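Glucosidase 2 subunit beta (Schizosaccharomyces pombe, PDB 4XQM) serves as the non-catalytic subunit of glucosidase 2, retaining the catalytic alpha subunit in the endoplasmic reticulum and recognising mannose-rich N-glycans through its MRH domain. Local coordinates at residues Asn70-Ser74 with Ile85-Ser89. Residues are numbered along the deposited sequence.
Sequences NEIVS and IKMKS
Residues 71-74 and 85-89 run antiparallel as the two arms of a beta hairpin, their short axes 4.5 Å apart at closest approach and 144° between N-to-C directions. Backbone hydrogen bonds set the register. Glu71 and Lys88 form a hydrogen-bonded pair, with Glu71 N to Lys88 O at 2.9 Å and Lys88 N to Glu71 O at 3.0 Å; Ile72 and Met87 follow as a non-hydrogen-bonded pair, CA to CA 4.5 Å. A classic beta bulge then shifts the register by one: Val73 takes helix-like angles (phi/psi -77/-45), so that Val73 N (2.7 Å) and, weakly, Ser74 N (3.3 Å) both point at Lys86 O, while Lys86 N returns a bond to Ser74 O at 3.0 Å. Beyond the strand pairing, Ser89 OG, with chi1 in the t well (174°), donates to Asn70 OD1 at 2.6 Å.

This hairpin belongs to the all-beta MRH lectin domain, related to the mannose 6-phosphate receptors. Strand 82-89 lies between strand 71-77 and strand 59-66, which it joins in parallel through bonds such as those of Met87 with Thr63 and Glu65.

Apolar contacts fill the buried face: Ile72 CG2 meets Ile85 CG2 at 4.0 Å, and Ile72 CG1 lies 4.2 Å from Met87 CE, beside Val20 of strand 16-21. Glu71, Ser74, Lys86 and Lys88 occupy the other face. There Val73 CG2 rests against Lys88 CD at 3.6 Å, and the extended Glu71 brings OE2 to 4.2 Å from Lys88 NZ, opposite charges too far apart for a salt bridge.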
ATOM      1  N   ASN A  70      13.117  -0.813  -3.777  1.00 14.28           N
ATOM      2  CA  ASN A  70      11.762  -0.489  -3.310  1.00 12.60           C
ATOM      3  C   ASN A  70      11.320   0.900  -3.770  1.00 13.75           C
ATOM      4  O   ASN A  70      12.031   1.886  -3.563  1.00 15.39           O
ATOM      5  CB  ASN A  70      11.693  -0.528  -1.783  1.00 11.87           C
ATOM      6  CG  ASN A  70      11.827  -1.918  -1.226  1.00 14.60           C
ATOM      7  OD1 ASN A  70      11.544  -2.909  -1.908  1.00 13.54           O
ATOM      8  ND2 ASN A  70      12.236  -2.006   0.036  1.00 16.77           N
ATOM      9  N   GLU A  71      10.141   0.969  -4.380  1.00 11.54           N
ATOM     10  CA  GLU A  71       9.633   2.216  -4.936  1.00 13.20           C
ATOM     11  C   GLU A  71       8.104   2.201  -4.977  1.00 12.37           C
ATOM     12  O   GLU A  71       7.499   1.202  -5.376  1.00 11.45           O
ATOM     13  CB  GLU A  71      10.186   2.396  -6.355  1.00 16.53           C
ATOM     14  CG  GLU A  71       9.529   3.509  -7.163  1.00 24.55           C
ATOM     15  CD  GLU A  71      10.001   3.541  -8.618  1.00 26.47           C
ATOM     16  OE1 GLU A  71       9.582   4.464  -9.355  1.00 33.62           O
ATOM     17  OE2 GLU A  71      10.780   2.648  -9.026  1.00 27.02           O
ATOM     18  N   ILE A  72       7.482   3.298  -4.541  1.00 10.64           N
ATOM     19  CA  ILE A  72       6.060   3.493  -4.799  1.00  9.81           C
ATOM     20  C   ILE A  72       5.969   4.200  -6.149  1.00 11.74           C
ATOM     21  O   ILE A  72       6.399   5.347  -6.288  1.00 11.12           O
ATOM     22  CB  ILE A  72       5.384   4.318  -3.681  1.00  9.95           C
ATOM     23  CG1 ILE A  72       5.332   3.502  -2.380  1.00 11.60           C
ATOM     24  CG2 ILE A  72       3.973   4.761  -4.085  1.00 10.78           C
ATOM     25  CD1 ILE A  72       4.846   4.313  -1.164  1.00 13.88           C
ATOM     26  N   VAL A  73       5.456   3.484  -7.147  1.00 11.10           N
ATOM     27  CA  VAL A  73       5.403   3.971  -8.528  1.00 11.72           C
ATOM     28  C   VAL A  73       4.266   4.965  -8.692  1.00 12.33           C
ATOM     29  O   VAL A  73       4.451   6.021  -9.287  1.00 10.80           O
ATOM     30  CB  VAL A  73       5.253   2.795  -9.523  1.00 11.54           C
ATOM     31  CG1 VAL A  73       5.004   3.299 -10.940  1.00 16.49           C
ATOM     32  CG2 VAL A  73       6.516   1.942  -9.482  1.00 14.74           C
ATOM     33  N   SER A  74       3.093   4.633  -8.149  1.00 11.45           N
ATOM     34  CA  SER A  74       1.937   5.525  -8.220  1.00 10.69           C
ATOM     35  C   SER A  74       0.912   5.215  -7.141  1.00 11.32           C
ATOM     36  O   SER A  74       0.827   4.079  -6.663  1.00 11.43           O
ATOM     37  CB  SER A  74       1.269   5.443  -9.601  1.00 11.82           C
ATOM     38  OG  SER A  74       0.787   4.133  -9.869  1.00 13.11           O
ATOM     39  N   ILE A  85      -2.283   1.238  -5.316  1.00 10.87           N
ATOM     40  CA  ILE A  85      -0.871   1.596  -5.197  1.00 10.55           C
ATOM     41  C   ILE A  85      -0.033   0.613  -5.982  1.00 10.78           C
ATOM     42  O   ILE A  85      -0.104  -0.602  -5.741  1.00 11.83           O
ATOM     43  CB  ILE A  85      -0.419   1.587  -3.725  1.00 11.91           C
ATOM     44  CG1 ILE A  85      -1.339   2.478  -2.883  1.00 12.15           C
ATOM     45  CG2 ILE A  85       1.025   2.070  -3.612  1.00 11.15           C
ATOM     46  CD1 ILE A  85      -0.989   2.526  -1.402  1.00 11.73           C
ATOM     47  N   LYS A  86       0.748   1.130  -6.925  1.00 10.02           N
ATOM     48  CA  LYS A  86       1.674   0.300  -7.695  1.00 11.09           C
ATOM     49  C   LYS A  86       3.096   0.466  -7.154  1.00 11.46           C
ATOM     50  O   LYS A  86       3.528   1.588  -6.860  1.00 11.31           O
ATOM     51  CB  LYS A  86       1.614   0.670  -9.179  1.00 14.83           C
ATOM     52  CG  LYS A  86       2.439  -0.251 -10.080  1.00 19.65           C
ATOM     53  CD  LYS A  86       2.115  -0.000 -11.552  1.00 23.64           C
ATOM     54  CE  LYS A  86       3.142  -0.674 -12.452  1.00 35.37           C
ATOM     55  NZ  LYS A  86       3.005  -0.248 -13.881  1.00 39.34           N
ATOM     56  N   MET A  87       3.810  -0.651  -7.012  1.00 11.79           N
ATOM     57  CA  MET A  87       5.164  -0.634  -6.469  1.00  9.93           C
ATOM     58  C   MET A  87       6.124  -1.515  -7.248  1.00  9.11           C
ATOM     59  O   MET A  87       5.707  -2.441  -7.926  1.00 10.60           O
ATOM     60  CB  MET A  87       5.162  -1.141  -5.020  1.00 12.49           C
ATOM     61  CG  MET A  87       4.291  -0.365  -4.070  1.00 12.86           C
ATOM     62  SD  MET A  87       4.522  -0.940  -2.374  1.00 12.97           S
ATOM     63  CE  MET A  87       6.259  -0.582  -2.109  1.00 12.63           C
ATOM     64  N   LYS A  88       7.412  -1.220  -7.121  1.00 10.86           N
ATOM     65  CA  LYS A  88       8.469  -2.165  -7.474  1.00 11.47           C
ATOM     66  C   LYS A  88       9.232  -2.526  -6.211  1.00 11.43           C
ATOM     67  O   LYS A  88       9.322  -1.709  -5.277  1.00 11.82           O
ATOM     68  CB  LYS A  88       9.398  -1.570  -8.539  1.00 12.67           C
ATOM     69  CG  LYS A  88       8.743  -1.578  -9.920  1.00 16.04           C
ATOM     70  CD  LYS A  88       9.001  -0.324 -10.733  1.00 30.45           C
ATOM     71  CE  LYS A  88      10.418  -0.238 -11.234  1.00 32.43           C
ATOM     72  NZ  LYS A  88      10.490   0.441 -12.582  1.00 27.90           N
ATOM     73  N   SER A  89       9.765  -3.747  -6.164  1.00 10.70           N
ATOM     74  CA  SER A  89      10.507  -4.210  -4.990  1.00 13.38           C
ATOM     75  C   SER A  89      11.241  -5.497  -5.305  1.00 11.10           C
ATOM     76  O   SER A  89      10.699  -6.361  -6.004  1.00 10.65           O
ATOM     77  CB  SER A  89       9.571  -4.479  -3.806  1.00 14.01           C
ATOM     78  OG  SER A  89      10.302  -5.056  -2.732  1.00 11.93           O
TER